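Local structure of transcriptional regulator, MarR family (Silicibacter pomeroyi DSS-3, 3CDH) at residues A50-N55 with V101-D106. The protein probably binds DNA as a dimeric transcription factor of the MarR family, with a winged helix-turn-helix fold. Numbering follows the deposited sequence.
Sequences ACLVDN and VRLTDD
Leu-52 and Leu-103 bring the last turn of helix 43-54 against the end of strand 100-103; the local axes run nearly perpendicular, at 82°, and pass 7.9 Å apart. The two leucines have the same shape, each with CG anti to its carbonyl carbon and beside the backbone N (chi1 -66° and -64°), and their side chains meet at a slant. Leu-52 CB sits 3.6 Å from Leu-103 CG, between the two methyls that branch from it. Of those methyls, Leu-103 CD2 lies against Leu-52 CD1, while Leu-103 CD1 turns to the helix backbone and rests 3.6 Å from Leu-52 O. Further back along the strand, Val-101 crosses Leu-52 at about a right angle, with Val-101 CG1 4.0 Å from Leu-52 CD1. The other methyl, Leu-52 CD2, approaches the strand backbone at Val-101 O. Val-87 of the neighbouring strand touches all three side chains, so the cluster joins helix 43-54 to the sheet of the winged helix-turn-helix domain. Beside it, Val-53 O accepts a hydrogen bond from Arg-108 NH1, tying the helix end to helix 105-130 as well. The direct contact is thus apolar, and the polar link is a water: it accepts from Leu-103 N at 2.8 Å and can donate to Leu-52 O, so it can bridge backbone groups that do not bond directly to each other.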
ATOM      1  N   ALA B  50      -5.501  14.148  -7.935  1.00 44.94           N
ATOM      2  CA  ALA B  50      -6.627  13.235  -8.076  1.00 46.11           C
ATOM      3  C   ALA B  50      -7.776  13.609  -7.110  1.00 47.76           C
ATOM      4  O   ALA B  50      -8.957  13.634  -7.514  1.00 49.36           O
ATOM      5  CB  ALA B  50      -6.177  11.813  -7.909  1.00 44.71           C
ATOM      6  N   CYS B  51      -7.446  13.952  -5.863  1.00 47.37           N
ATOM      7  CA  CYS B  51      -8.503  14.336  -4.908  1.00 49.64           C
ATOM      8  C   CYS B  51      -9.186  15.631  -5.225  1.00 51.54           C
ATOM      9  O   CYS B  51     -10.318  15.821  -4.819  1.00 53.58           O
ATOM     10  CB  CYS B  51      -7.975  14.492  -3.497  1.00 48.62           C
ATOM     11  SG  CYS B  51      -7.336  13.021  -2.856  1.00 48.58           S
ATOM     12  N   LEU B  52      -8.492  16.549  -5.889  1.00 51.97           N
ATOM     13  CA  LEU B  52      -9.060  17.881  -6.075  1.00 54.33           C
ATOM     14  C   LEU B  52      -9.763  18.068  -7.404  1.00 56.49           C
ATOM     15  O   LEU B  52     -10.404  19.082  -7.606  1.00 58.55           O
ATOM     16  CB  LEU B  52      -8.022  18.980  -5.843  1.00 52.98           C
ATOM     17  CG  LEU B  52      -7.469  19.137  -4.432  1.00 51.27           C
ATOM     18  CD1 LEU B  52      -6.440  20.203  -4.467  1.00 49.54           C
ATOM     19  CD2 LEU B  52      -8.533  19.510  -3.441  1.00 51.36           C
ATOM     20  N   VAL B  53      -9.642  17.098  -8.304  1.00 57.14           N
ATOM     21  CA  VAL B  53     -10.257  17.218  -9.614  1.00 59.80           C
ATOM     22  C   VAL B  53     -11.785  17.394  -9.546  1.00 63.98           C
ATOM     23  O   VAL B  53     -12.290  18.314 -10.173  1.00 65.56           O
ATOM     24  CB  VAL B  53      -9.815  16.087 -10.559  1.00 58.99           C
ATOM     25  CG1 VAL B  53     -10.631  14.833 -10.343  1.00 58.60           C
ATOM     26  CG2 VAL B  53      -9.889  16.542 -11.998  1.00 60.19           C
ATOM     27  N   ASP B  54     -12.510  16.567  -8.779  1.00 66.50           N
ATOM     28  CA  ASP B  54     -13.970  16.767  -8.636  1.00 71.70           C
ATOM     29  C   ASP B  54     -14.304  17.847  -7.651  1.00 74.12           C
ATOM     30  O   ASP B  54     -15.109  18.704  -7.955  1.00 78.48           O
ATOM     31  CB  ASP B  54     -14.741  15.552  -8.145  1.00 72.37           C
ATOM     32  CG  ASP B  54     -14.222  14.282  -8.682  1.00 72.03           C
ATOM     33  OD1 ASP B  54     -14.757  13.785  -9.712  1.00 73.87           O
ATOM     34  OD2 ASP B  54     -13.273  13.786  -8.051  1.00 70.62           O
ATOM     35  N   ASN B  55     -13.721  17.793  -6.465  1.00 73.65           N
ATOM     36  CA  ASN B  55     -14.063  18.696  -5.395  1.00 75.91           C
ATOM     37  C   ASN B  55     -13.574  20.123  -5.648  1.00 76.70           C
ATOM     38  O   ASN B  55     -12.601  20.345  -6.345  1.00 75.51           O
ATOM     39  CB  ASN B  55     -13.501  18.139  -4.099  1.00 74.72           C
ATOM     40  CG  ASN B  55     -13.730  16.620  -3.962  1.00 77.71           C
ATOM     41  OD1 ASN B  55     -13.119  15.802  -4.672  1.00 78.31           O
ATOM     42  ND2 ASN B  55     -14.618  16.241  -3.042  1.00 82.54           N
ATOM     43  N   VAL B 101      -8.223  24.017   0.491  1.00 59.01           N
ATOM     44  CA  VAL B 101      -7.241  24.168  -0.552  1.00 56.48           C
ATOM     45  C   VAL B 101      -7.878  23.784  -1.867  1.00 55.39           C
ATOM     46  O   VAL B 101      -8.708  22.895  -1.899  1.00 55.27           O
ATOM     47  CB  VAL B 101      -6.037  23.281  -0.189  1.00 54.77           C
ATOM     48  CG1 VAL B 101      -5.560  22.485  -1.327  1.00 52.89           C
ATOM     49  CG2 VAL B 101      -4.944  24.137   0.376  1.00 55.79           C
ATOM     50  N   ARG B 102      -7.532  24.469  -2.946  1.00 54.72           N
ATOM     51  CA  ARG B 102      -8.140  24.144  -4.238  1.00 55.33           C
ATOM     52  C   ARG B 102      -7.135  24.214  -5.390  1.00 53.73           C
ATOM     53  O   ARG B 102      -6.059  24.815  -5.247  1.00 53.07           O
ATOM     54  CB  ARG B 102      -9.341  25.038  -4.519  1.00 57.69           C
ATOM     55  CG  ARG B 102      -9.001  26.484  -4.670  1.00 60.86           C
ATOM     56  CD  ARG B 102     -10.117  27.259  -5.382  1.00 68.95           C
ATOM     57  NE  ARG B 102      -9.847  28.701  -5.355  1.00 75.24           N
ATOM     58  CZ  ARG B 102      -9.216  29.387  -6.322  1.00 78.10           C
ATOM     59  NH1 ARG B 102      -9.006  30.696  -6.189  1.00 80.81           N
ATOM     60  NH2 ARG B 102      -8.798  28.787  -7.434  1.00 78.14           N
ATOM     61  N   LEU B 103      -7.475  23.594  -6.520  1.00 53.35           N
ATOM     62  CA  LEU B 103      -6.646  23.705  -7.721  1.00 52.68           C
ATOM     63  C   LEU B 103      -6.680  25.113  -8.281  1.00 53.93           C
ATOM     64  O   LEU B 103      -7.709  25.803  -8.172  1.00 56.10           O
ATOM     65  CB  LEU B 103      -7.125  22.743  -8.793  1.00 52.97           C
ATOM     66  CG  LEU B 103      -6.963  21.293  -8.352  1.00 52.24           C
ATOM     67  CD1 LEU B 103      -7.512  20.327  -9.403  1.00 52.33           C
ATOM     68  CD2 LEU B 103      -5.489  21.000  -8.028  1.00 50.31           C
ATOM     69  N   THR B 104      -5.556  25.544  -8.845  1.00 52.14           N
ATOM     70  CA  THR B 104      -5.534  26.741  -9.658  1.00 53.04           C
ATOM     71  C   THR B 104      -5.993  26.292 -11.030  1.00 54.92           C
ATOM     72  O   THR B 104      -6.253  25.104 -11.218  1.00 55.15           O
ATOM     73  CB  THR B 104      -4.114  27.294  -9.787  1.00 51.58           C
ATOM     74  OG1 THR B 104      -3.275  26.305 -10.385  1.00 49.80           O
ATOM     75  CG2 THR B 104      -3.542  27.703  -8.441  1.00 47.90           C
ATOM     76  N   ASP B 105      -6.087  27.199 -11.995  1.00 57.09           N
ATOM     77  CA  ASP B 105      -6.422  26.780 -13.361  1.00 59.42           C
ATOM     78  C   ASP B 105      -5.417  25.808 -13.936  1.00 58.07           C
ATOM     79  O   ASP B 105      -5.788  24.788 -14.534  1.00 58.71           O
ATOM     80  CB  ASP B 105      -6.557  27.971 -14.305  1.00 61.79           C
ATOM     81  CG  ASP B 105      -7.870  28.674 -14.136  1.00 67.66           C
ATOM     82  OD1 ASP B 105      -8.671  28.242 -13.249  1.00 71.60           O
ATOM     83  OD2 ASP B 105      -8.105  29.663 -14.873  1.00 72.60           O
ATOM     84  N   ASP B 106      -4.138  26.131 -13.774  1.00 56.66           N
ATOM     85  CA  ASP B 106      -3.078  25.242 -14.226  1.00 55.41           C
ATOM     86  C   ASP B 106      -3.214  23.906 -13.515  1.00 53.60           C
ATOM     87  O   ASP B 106      -3.168  22.849 -14.158  1.00 53.46           O
ATOM     88  CB  ASP B 106      -1.694  25.871 -13.998  1.00 54.70           C
ATOM     89  CG  ASP B 106      -1.504  27.175 -14.787  1.00 56.13           C
ATOM     90  OD1 ASP B 106      -1.851  27.234 -15.994  1.00 56.99           O
ATOM     91  OD2 ASP B 106      -1.003  28.144 -14.189  1.00 57.09           O
TER
HETATM   92  O   HOH W   1      -9.821  22.007  -6.536  1.00 58.29           O